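Local coordinates for protein TRAP-T family transporter, DctP (Periplasmic binding) subunit (Sulfitobacter sp. NAS-14.1, PDB 4PF8) that binds beta-D-galacturonate and probably delivers it, as the periplasmic solute-binding subunit, to the membrane part of a TRAP transporter, at residues Leu117-Pro122 with Leu264-Trp269; Ser211-Ser216 with Gly270-Ala275. All coordinates share one frame; numbering follows the deposited sequence.

How the interactions relate
Both contacts are salt bridges made from one long helix, 248-282. Their segments on it, 264-269 and 270-275, follow each other directly. The centres of the two contacts lie about 18 Å apart. Along the chain the order is 117-122, 211-216, 264-269, 270-275, so the two connections cross. Interaction 1 ties the helix to residues 117-122, where helix 111-118 gives way to helix 121-132, near strand 135-141 of the five-stranded sheet. Interaction 2 ties it to helix 209-214, which follows strand 204-207 of the four-stranded sheet. The helix thus touches elements next to both sheets. This fits the long helix that spans the two lobes in TRAP solute-binding proteins.

Interaction 1 of 2, residues Leu117-Pro122 with Leu264-Trp269; sequences LMDGEP and LQRKLW
Asp-119 and Arg-266 meet because each side chain leaves its backbone with CG anti to the carbonyl carbon (chi1 -66° and -71°) and points at the other. Beyond CG the arginine runs straight out to NE. The extended arginine and the shorter aspartate together bridge the 12.7 Å from Asp-119 CA to Arg-266 CA. The two side chains reach for each other head-on.

The salt bridge is end-on and two-pronged. Arg-266 NH2 donates to Asp-119 OD2 at 2.8 Å, and the bond is nearly straight at 171°. It uses the syn lone pair of OD2 and lies almost exactly in the guanidinium plane. Arg-266 NH1 donates to Asp-119 OD1 at 2.9 Å. OD1 is also met on its syn side, a little out of the carboxylate plane. The two flat groups are nearly coplanar. Two parallel bonds of this kind fix the rotation of both groups.

Arg-266 NH1 has a second acceptor, the backbone O of Tyr-140. The guanidinium also makes a cation-pi contact with Tyr-115. The arginine end is therefore held by strand 135-141 and helix 111-118 as well as by the aspartate. The paired charges would probably favour the ionised form of Asp-119.

In the backbone beside Asp-119, Gly-120 N donates to Leu-117 O at 3.1 Å, and Gly-120 is the N-cap of helix 121-132.

The side chain of Arg-266 lies about 13 Å from the bound galacturonate. The contact is a bidentate surface salt bridge. It joins residues 117-122, where helix 111-118 gives way to helix 121-132, to the long helix 248-282 of the family 7 solute-binding fold.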
# COMPACT_ATOMS: atom_id res chain seq x y z
N LEU A 117 11.74 -10.76 1.37
CA LEU A 117 11.51 -10.62 2.81
C LEU A 117 10.07 -10.96 3.17
O LEU A 117 9.84 -11.70 4.14
CB LEU A 117 11.86 -9.19 3.27
CG LEU A 117 13.34 -8.83 3.15
CD1 LEU A 117 13.59 -7.37 3.48
CD2 LEU A 117 14.19 -9.71 4.04
N MSE A 118 9.13 -10.44 2.41
CA MSE A 118 7.71 -10.65 2.71
C MSE A 118 7.28 -12.10 2.47
O MSE A 118 6.36 -12.59 3.14
CB MSE A 118 6.84 -9.69 1.90
CG MSE A 118 7.07 -8.23 2.28
SE MSE A 118 6.74 -7.85 4.18
CE MSE A 118 4.88 -8.27 4.17
N ASP A 119 7.94 -12.79 1.54
CA ASP A 119 7.64 -14.22 1.28
C ASP A 119 8.42 -15.15 2.21
O ASP A 119 8.22 -16.36 2.20
CB ASP A 119 7.93 -14.58 -0.18
CG ASP A 119 6.99 -13.88 -1.17
OD1 ASP A 119 5.97 -13.29 -0.74
OD2 ASP A 119 7.27 -13.93 -2.39
N GLY A 120 9.31 -14.57 3.01
CA GLY A 120 10.15 -15.33 3.93
C GLY A 120 9.81 -15.08 5.38
O GLY A 120 8.66 -14.80 5.74
N GLU A 121 10.81 -15.17 6.25
CA GLU A 121 10.55 -15.14 7.68
C GLU A 121 10.06 -13.78 8.17
O GLU A 121 9.19 -13.72 9.03
CB GLU A 121 11.78 -15.60 8.47
CG GLU A 121 11.95 -17.13 8.43
CD GLU A 121 12.89 -17.66 9.51
OE1 GLU A 121 14.09 -17.32 9.47
OE2 GLU A 121 12.42 -18.43 10.38
N PRO A 122 10.58 -12.69 7.61
CA PRO A 122 10.05 -11.40 8.09
C PRO A 122 8.57 -11.26 7.79
O PRO A 122 7.79 -10.81 8.64
CB PRO A 122 10.90 -10.38 7.33
CG PRO A 122 12.20 -11.11 7.12
CD PRO A 122 11.78 -12.50 6.77
N LEU A 264 -0.49 -13.93 -9.88
CA LEU A 264 -1.13 -13.22 -10.98
C LEU A 264 -0.99 -11.71 -10.79
O LEU A 264 -0.56 -11.01 -11.71
CB LEU A 264 -2.61 -13.60 -11.10
CG LEU A 264 -3.41 -12.74 -12.08
CD1 LEU A 264 -2.92 -12.97 -13.50
CD2 LEU A 264 -4.89 -13.03 -11.98
N GLN A 265 -1.31 -11.21 -9.60
CA GLN A 265 -1.27 -9.77 -9.39
C GLN A 265 0.13 -9.23 -9.62
O GLN A 265 0.27 -8.14 -10.18
CB GLN A 265 -1.73 -9.39 -7.99
CG GLN A 265 -1.85 -7.88 -7.83
CD GLN A 265 -0.61 -7.20 -7.28
OE1 GLN A 265 0.37 -7.85 -6.90
NE2 GLN A 265 -0.65 -5.87 -7.22
N ARG A 266 1.14 -9.96 -9.16
CA ARG A 266 2.51 -9.47 -9.30
C ARG A 266 2.91 -9.39 -10.77
O ARG A 266 3.62 -8.45 -11.19
CB ARG A 266 3.47 -10.36 -8.51
CG ARG A 266 3.33 -10.19 -7.01
CD ARG A 266 4.22 -11.17 -6.28
NE ARG A 266 4.17 -11.00 -4.84
CZ ARG A 266 4.95 -11.64 -3.99
NH1 ARG A 266 4.82 -11.42 -2.69
NH2 ARG A 266 5.85 -12.54 -4.42
N LYS A 267 2.43 -10.34 -11.56
CA LYS A 267 2.71 -10.34 -13.00
C LYS A 267 2.00 -9.15 -13.65
O LYS A 267 2.61 -8.42 -14.44
CB LYS A 267 2.32 -11.69 -13.63
CG LYS A 267 1.94 -11.65 -15.11
CD LYS A 267 1.22 -12.94 -15.52
CE LYS A 267 0.50 -12.79 -16.87
NZ LYS A 267 -0.98 -12.56 -16.72
N LEU A 268 0.75 -8.92 -13.27
CA LEU A 268 -0.00 -7.81 -13.83
C LEU A 268 0.61 -6.49 -13.40
O LEU A 268 0.60 -5.52 -14.17
CB LEU A 268 -1.45 -7.86 -13.37
CG LEU A 268 -2.27 -9.05 -13.90
CD1 LEU A 268 -3.67 -9.04 -13.32
CD2 LEU A 268 -2.33 -9.07 -15.42
N TRP A 269 1.11 -6.44 -12.17
CA TRP A 269 1.70 -5.19 -11.66
C TRP A 269 2.87 -4.71 -12.53
O TRP A 269 2.91 -3.54 -12.90
CB TRP A 269 2.18 -5.35 -10.21
CG TRP A 269 2.68 -4.05 -9.72
CD1 TRP A 269 3.98 -3.64 -9.67
CD2 TRP A 269 1.89 -2.95 -9.31
NE1 TRP A 269 4.04 -2.33 -9.23
CE2 TRP A 269 2.77 -1.90 -8.97
CE3 TRP A 269 0.52 -2.76 -9.16
CZ2 TRP A 269 2.32 -0.67 -8.53
CZ3 TRP A 269 0.07 -1.54 -8.68
CH2 TRP A 269 0.97 -0.51 -8.40

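Interaction 2 of 2, residues Ser211-Ser216 with Gly270-Ala275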
# COMPACT_ATOMS: atom_id res chain seq x y z
N SER A 211 -1.23 4.14 -9.33
CA SER A 211 -2.16 4.91 -8.49
C SER A 211 -2.26 6.35 -8.96
O SER A 211 -3.33 6.90 -9.05
CB SER A 211 -1.72 4.89 -7.03
OG SER A 211 -1.99 3.63 -6.42
N TYR A 212 -1.11 6.96 -9.24
CA TYR A 212 -1.03 8.35 -9.72
C TYR A 212 -1.79 8.52 -11.03
O TYR A 212 -2.45 9.53 -11.25
CB TYR A 212 0.46 8.67 -9.87
CG TYR A 212 0.86 9.98 -10.49
CD1 TYR A 212 0.38 11.18 -10.02
CD2 TYR A 212 1.81 10.00 -11.50
CE1 TYR A 212 0.79 12.37 -10.58
CE2 TYR A 212 2.22 11.18 -12.07
CZ TYR A 212 1.74 12.35 -11.59
OH TYR A 212 2.18 13.51 -12.19
N GLU A 213 -1.68 7.51 -11.90
CA GLU A 213 -2.36 7.51 -13.19
C GLU A 213 -3.85 7.17 -13.10
O GLU A 213 -4.69 7.90 -13.63
CB GLU A 213 -1.66 6.52 -14.13
CG GLU A 213 -2.28 6.41 -15.51
CD GLU A 213 -3.23 5.24 -15.60
OE1 GLU A 213 -2.84 4.13 -15.15
OE2 GLU A 213 -4.36 5.44 -16.10
N SER A 214 -4.19 6.06 -12.44
CA SER A 214 -5.55 5.52 -12.49
C SER A 214 -6.57 6.44 -11.84
O SER A 214 -7.75 6.42 -12.18
CB SER A 214 -5.62 4.13 -11.86
OG SER A 214 -5.32 4.14 -10.49
N THR A 215 -6.09 7.26 -10.90
CA THR A 215 -6.93 8.19 -10.14
C THR A 215 -7.06 9.55 -10.82
O THR A 215 -7.76 10.43 -10.33
CB THR A 215 -6.33 8.48 -8.79
OG1 THR A 215 -5.01 9.01 -8.97
CG2 THR A 215 -6.30 7.21 -7.92
N SER A 216 -6.35 9.71 -11.94
CA SER A 216 -6.25 10.99 -12.63
C SER A 216 -5.48 12.06 -11.85
O SER A 216 -5.52 13.23 -12.22
CB SER A 216 -7.61 11.53 -13.04
OG SER A 216 -8.27 10.64 -13.93
N GLY A 270 3.80 -5.59 -12.87
CA GLY A 270 4.93 -5.20 -13.70
C GLY A 270 4.49 -4.54 -15.01
O GLY A 270 4.97 -3.45 -15.39
N GLU A 271 3.55 -5.19 -15.68
CA GLU A 271 3.00 -4.70 -16.93
C GLU A 271 2.32 -3.34 -16.75
O GLU A 271 2.56 -2.40 -17.52
CB GLU A 271 2.03 -5.78 -17.43
CG GLU A 271 0.87 -5.43 -18.30
CD GLU A 271 0.01 -6.70 -18.53
OE1 GLU A 271 -1.23 -6.66 -18.40
OE2 GLU A 271 0.63 -7.76 -18.79
N ARG A 272 1.50 -3.20 -15.70
CA ARG A 272 0.80 -1.96 -15.45
C ARG A 272 1.70 -0.80 -15.03
O ARG A 272 1.44 0.35 -15.42
CB ARG A 272 -0.29 -2.17 -14.37
CG ARG A 272 -1.16 -0.96 -14.09
CD ARG A 272 -1.84 -0.47 -15.34
NE ARG A 272 -2.60 0.74 -15.07
CZ ARG A 272 -3.89 0.77 -14.76
NH1 ARG A 272 -4.47 1.94 -14.50
NH2 ARG A 272 -4.59 -0.35 -14.68
N GLU A 273 2.74 -1.06 -14.27
CA GLU A 273 3.65 0.01 -13.88
C GLU A 273 4.23 0.72 -15.10
O GLU A 273 4.19 1.95 -15.19
CB GLU A 273 4.73 -0.53 -12.95
CG GLU A 273 5.42 0.56 -12.11
CD GLU A 273 5.66 0.11 -10.67
OE1 GLU A 273 6.48 -0.79 -10.45
OE2 GLU A 273 5.03 0.65 -9.74
N ALA A 274 4.70 -0.06 -16.08
CA ALA A 274 5.21 0.52 -17.32
C ALA A 274 4.12 1.21 -18.13
O ALA A 274 4.34 2.29 -18.67
CB ALA A 274 5.90 -0.56 -18.16
N ALA A 275 2.94 0.59 -18.21
CA ALA A 275 1.85 1.14 -19.00
C ALA A 275 1.40 2.48 -18.41
O ALA A 275 1.13 3.44 -19.15
CB ALA A 275 0.70 0.17 -19.05
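Glu-213 OE1 accepts a hydrogen bond from Arg-272 NH1 at 2.8 Å. The bond is fairly straight, on the syn lone pair and in the guanidinium plane. The same oxygen has a weak bond from Arg-272 NE at 3.4 Å. It is also hydrogen-bonded to Ser-276 OG, as is Arg-272 NE. One carboxylate oxygen thus gathers three partners. The side chains cross at about a right angle, and the flat groups are turned 40° apart. Both chains bend at chi2 (-96° in Glu-213, 57° in Arg-272), which brings the charged ends together. Arg-272 NH2 is satisfied by Asp-35 O.

Ser-214 adds only CB, 3.6 Å from Arg-272 NH1. Its OG is hydrogen-bonded to Pro-210 O. Thr-215 OG1 donates to Ser-211 O at 2.7 Å, in the carbonyl plane. Ser-211 OG is hydrogen-bonded to Tyr-36 OH and weakly to O1 of the galacturonate.

An alanine in place of Glu-213 would probably leave the Arg-272 charge without its carboxylate mate and Ser-276 OG without one of its partners, though Asp-35 O would still hold NH2.

The pair joins the last turn of helix 209-214, just after strand 204-207, to helix 248-282, while Glu-213 also touches Ile-279 and Ile-280 farther along it.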